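Local coordinates for protein metal-independent carbonic anhydrase (Nostoc sp. PCC 7120 = FACHB-418, PDB 7C5V) that catalyses the hydration of carbon dioxide to bicarbonate without a metal cofactor, working as a homotetramer built from two dimers, at residues 83-88 and 105-110. Numbering follows the deposited sequence.
Sequences SPRTFR and FPEDKG
Asp108 OD2 accepts two hydrogen bonds from Arg88, from NH2 at 2.6 Å and, along a more bent line, from NH1. The other carboxylate oxygen, Asp108 OD1, takes a straighter bond from Arg88 NH1, with an N-H...O angle of 164°. This is an end-on salt bridge. The oxygens lie near the guanidinium plane, and the two flat groups are turned 32° apart. Arg88 NE points the other way, to Arg85 O at 2.9 Å within its own loop, and NH2 also bonds Gly93 O of helix 91-99. The guanidinium is therefore held at NE, NH1 and NH2, which fixes its rotation. Phe105 CD1 lies over one face of the guanidinium, 3.5 Å from Arg88 CZ. A bend at chi2 (-54°) turns the Arg88 chain back along its own loop, where NE meets Arg85 O. The contact joins the loops before and after helix 91-99. Residues Phe105 to Asp108 form a type I beta turn, with Asp108 N bonded to Phe105 O. Both Arg88 and Asp108 touch Tyr97, which binds hydrogencarbonate, so the salt bridge lies beside that site. A leucine in place of Arg88 would probably leave the Asp108 carboxylate without its charged mate and Arg85 O without its NE donor. Glu107 extends the salt-bridge network to Arg85. Its OE1 faces Arg88 NH1 in a long salt bridge of charges only, well out of the guanidinium plane, with no N-H directed at it. Its OE2 accepts from Arg85 NE at 3.0 Å through the syn lone pair, and weakly from NH2. The Glu107 carboxylate and the Arg85 guanidinium are steeply turned against each other. Pro106 CD sits over one face of the Arg85 guanidinium, and Pro84 CB covers the opposite face. Arg85 CD packs on Phe105 CD1 at 3.4 Å.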
ATOM      1  N   SER A  83     -24.938  22.045   5.747  1.00 67.89           N
ATOM      2  CA  SER A  83     -25.426  20.688   5.472  1.00 64.28           C
ATOM      3  C   SER A  83     -25.686  20.342   4.011  1.00 76.96           C
ATOM      4  O   SER A  83     -25.373  19.206   3.622  1.00 92.68           O
ATOM      5  CB  SER A  83     -26.704  20.418   6.280  1.00 72.42           C
ATOM      6  N   PRO A  84     -26.258  21.196   3.165  1.00 68.84           N
ATOM      7  CA  PRO A  84     -26.370  20.792   1.750  1.00 67.97           C
ATOM      8  C   PRO A  84     -25.011  20.593   1.082  1.00 67.13           C
ATOM      9  O   PRO A  84     -24.893  19.766   0.166  1.00 64.57           O
ATOM     10  CB  PRO A  84     -27.170  21.936   1.108  1.00 60.35           C
ATOM     11  CG  PRO A  84     -26.938  23.109   2.015  1.00 69.04           C
ATOM     12  CD  PRO A  84     -26.831  22.534   3.412  1.00 67.11           C
ATOM     13  N   ARG A  85     -23.979  21.319   1.511  1.00 64.62           N
ATOM     14  CA  ARG A  85     -22.646  21.243   0.913  1.00 60.19           C
ATOM     15  C   ARG A  85     -21.600  20.988   1.986  1.00 55.83           C
ATOM     16  O   ARG A  85     -20.578  21.672   2.079  1.00 52.96           O
ATOM     17  CB  ARG A  85     -22.337  22.505   0.125  1.00 62.57           C
ATOM     18  CG  ARG A  85     -23.178  22.627  -1.129  1.00 63.02           C
ATOM     19  CD  ARG A  85     -23.267  24.054  -1.585  1.00 65.61           C
ATOM     20  NE  ARG A  85     -24.134  24.835  -0.706  1.00 73.76           N
ATOM     21  CZ  ARG A  85     -25.360  25.241  -1.033  1.00 71.49           C
ATOM     22  NH1 ARG A  85     -25.859  24.940  -2.223  1.00 67.96           N
ATOM     23  NH2 ARG A  85     -26.082  25.949  -0.168  1.00 68.40           N
ATOM     24  N   THR A  86     -21.872  19.986   2.825  1.00 57.80           N
ATOM     25  CA  THR A  86     -20.950  19.628   3.894  1.00 57.34           C
ATOM     26  C   THR A  86     -19.623  19.134   3.333  1.00 55.28           C
ATOM     27  O   THR A  86     -18.547  19.520   3.811  1.00 52.73           O
ATOM     28  CB  THR A  86     -21.571  18.545   4.774  1.00 56.75           C
ATOM     29  OG1 THR A  86     -22.749  19.041   5.410  1.00 53.71           O
ATOM     30  CG2 THR A  86     -20.582  18.090   5.827  1.00 53.77           C
ATOM     31  N   PHE A  87     -19.678  18.293   2.310  1.00 52.14           N
ATOM     32  CA  PHE A  87     -18.505  17.599   1.802  1.00 54.12           C
ATOM     33  C   PHE A  87     -18.085  18.220   0.480  1.00 51.10           C
ATOM     34  O   PHE A  87     -18.876  18.265  -0.464  1.00 53.39           O
ATOM     35  CB  PHE A  87     -18.811  16.111   1.668  1.00 49.55           C
ATOM     36  CG  PHE A  87     -19.378  15.522   2.930  1.00 47.78           C
ATOM     37  CD1 PHE A  87     -18.564  15.358   4.051  1.00 44.10           C
ATOM     38  CD2 PHE A  87     -20.718  15.185   3.017  1.00 45.29           C
ATOM     39  CE1 PHE A  87     -19.053  14.829   5.235  1.00 44.52           C
ATOM     40  CE2 PHE A  87     -21.228  14.659   4.187  1.00 52.08           C
ATOM     41  CZ  PHE A  87     -20.389  14.469   5.310  1.00 52.55           C
ATOM     42  N   ARG A  88     -16.840  18.708   0.427  1.00 52.56           N
ATOM     43  CA  ARG A  88     -16.299  19.375  -0.754  1.00 47.26           C
ATOM     44  C   ARG A  88     -15.429  18.375  -1.508  1.00 50.73           C
ATOM     45  O   ARG A  88     -14.208  18.304  -1.345  1.00 50.79           O
ATOM     46  CB  ARG A  88     -15.534  20.629  -0.358  1.00 45.45           C
ATOM     47  CG  ARG A  88     -16.356  21.634   0.438  1.00 50.92           C
ATOM     48  CD  ARG A  88     -17.665  22.035  -0.267  1.00 49.69           C
ATOM     49  NE  ARG A  88     -18.471  22.956   0.535  1.00 50.50           N
ATOM     50  CZ  ARG A  88     -18.252  24.263   0.614  1.00 53.05           C
ATOM     51  NH1 ARG A  88     -19.024  25.020   1.381  1.00 57.48           N
ATOM     52  NH2 ARG A  88     -17.249  24.805  -0.067  1.00 50.46           N
ATOM     53  N   PHE A 105     -21.728  28.021  -4.035  1.00 61.36           N
ATOM     54  CA  PHE A 105     -21.514  27.818  -2.602  1.00 61.36           C
ATOM     55  C   PHE A 105     -21.813  29.146  -1.932  1.00 63.21           C
ATOM     56  O   PHE A 105     -20.901  29.871  -1.513  1.00 62.64           O
ATOM     57  CB  PHE A 105     -20.088  27.345  -2.302  1.00 60.36           C
ATOM     58  CG  PHE A 105     -19.735  26.040  -2.957  1.00 56.67           C
ATOM     59  CD1 PHE A 105     -20.000  24.842  -2.327  1.00 60.20           C
ATOM     60  CD2 PHE A 105     -19.164  26.013  -4.214  1.00 55.10           C
ATOM     61  CE1 PHE A 105     -19.692  23.635  -2.936  1.00 53.84           C
ATOM     62  CE2 PHE A 105     -18.852  24.817  -4.817  1.00 54.97           C
ATOM     63  CZ  PHE A 105     -19.123  23.625  -4.177  1.00 51.60           C
ATOM     64  N   PRO A 106     -23.094  29.512  -1.835  1.00 70.17           N
ATOM     65  CA  PRO A 106     -23.439  30.878  -1.416  1.00 66.39           C
ATOM     66  C   PRO A 106     -23.058  31.190   0.018  1.00 68.56           C
ATOM     67  O   PRO A 106     -22.942  32.369   0.365  1.00 70.80           O
ATOM     68  CB  PRO A 106     -24.956  30.924  -1.612  1.00 55.93           C
ATOM     69  CG  PRO A 106     -25.374  29.509  -1.429  1.00 58.04           C
ATOM     70  CD  PRO A 106     -24.297  28.694  -2.067  1.00 65.44           C
ATOM     71  N   GLU A 107     -22.852  30.183   0.855  1.00 65.16           N
ATOM     72  CA  GLU A 107     -22.523  30.409   2.252  1.00 62.44           C
ATOM     73  C   GLU A 107     -21.039  30.651   2.478  1.00 68.17           C
ATOM     74  O   GLU A 107     -20.616  30.805   3.628  1.00 77.18           O
ATOM     75  CB  GLU A 107     -22.991  29.216   3.094  1.00 67.39           C
ATOM     76  CG  GLU A 107     -22.170  27.916   2.923  1.00 79.31           C
ATOM     77  CD  GLU A 107     -22.576  27.097   1.701  1.00 74.11           C
ATOM     78  OE1 GLU A 107     -22.117  27.415   0.585  1.00 72.00           O
ATOM     79  OE2 GLU A 107     -23.358  26.135   1.861  1.00 75.15           O
ATOM     80  N   ASP A 108     -20.238  30.704   1.426  1.00 61.83           N
ATOM     81  CA  ASP A 108     -18.793  30.631   1.563  1.00 63.70           C
ATOM     82  C   ASP A 108     -18.215  32.038   1.463  1.00 65.98           C
ATOM     83  O   ASP A 108     -18.113  32.604   0.370  1.00 67.93           O
ATOM     84  CB  ASP A 108     -18.198  29.690   0.513  1.00 64.71           C
ATOM     85  CG  ASP A 108     -18.148  28.237   0.981  1.00 62.67           C
ATOM     86  OD1 ASP A 108     -18.628  27.929   2.098  1.00 64.51           O
ATOM     87  OD2 ASP A 108     -17.633  27.398   0.221  1.00 60.88           O
ATOM     88  N   LYS A 109     -17.819  32.588   2.610  1.00 67.37           N
ATOM     89  CA  LYS A 109     -17.293  33.942   2.642  1.00 61.40           C
ATOM     90  C   LYS A 109     -15.824  34.001   2.273  1.00 58.76           C
ATOM     91  O   LYS A 109     -15.350  35.068   1.873  1.00 63.79           O
ATOM     92  CB  LYS A 109     -17.519  34.557   4.030  1.00 67.34           C
ATOM     93  N   GLY A 110     -15.097  32.883   2.378  1.00 65.18           N
ATOM     94  CA  GLY A 110     -13.671  32.856   2.074  1.00 56.54           C
ATOM     95  C   GLY A 110     -12.792  32.680   3.299  1.00 58.90           C
ATOM     96  O   GLY A 110     -12.183  33.641   3.780  1.00 61.78           O
TER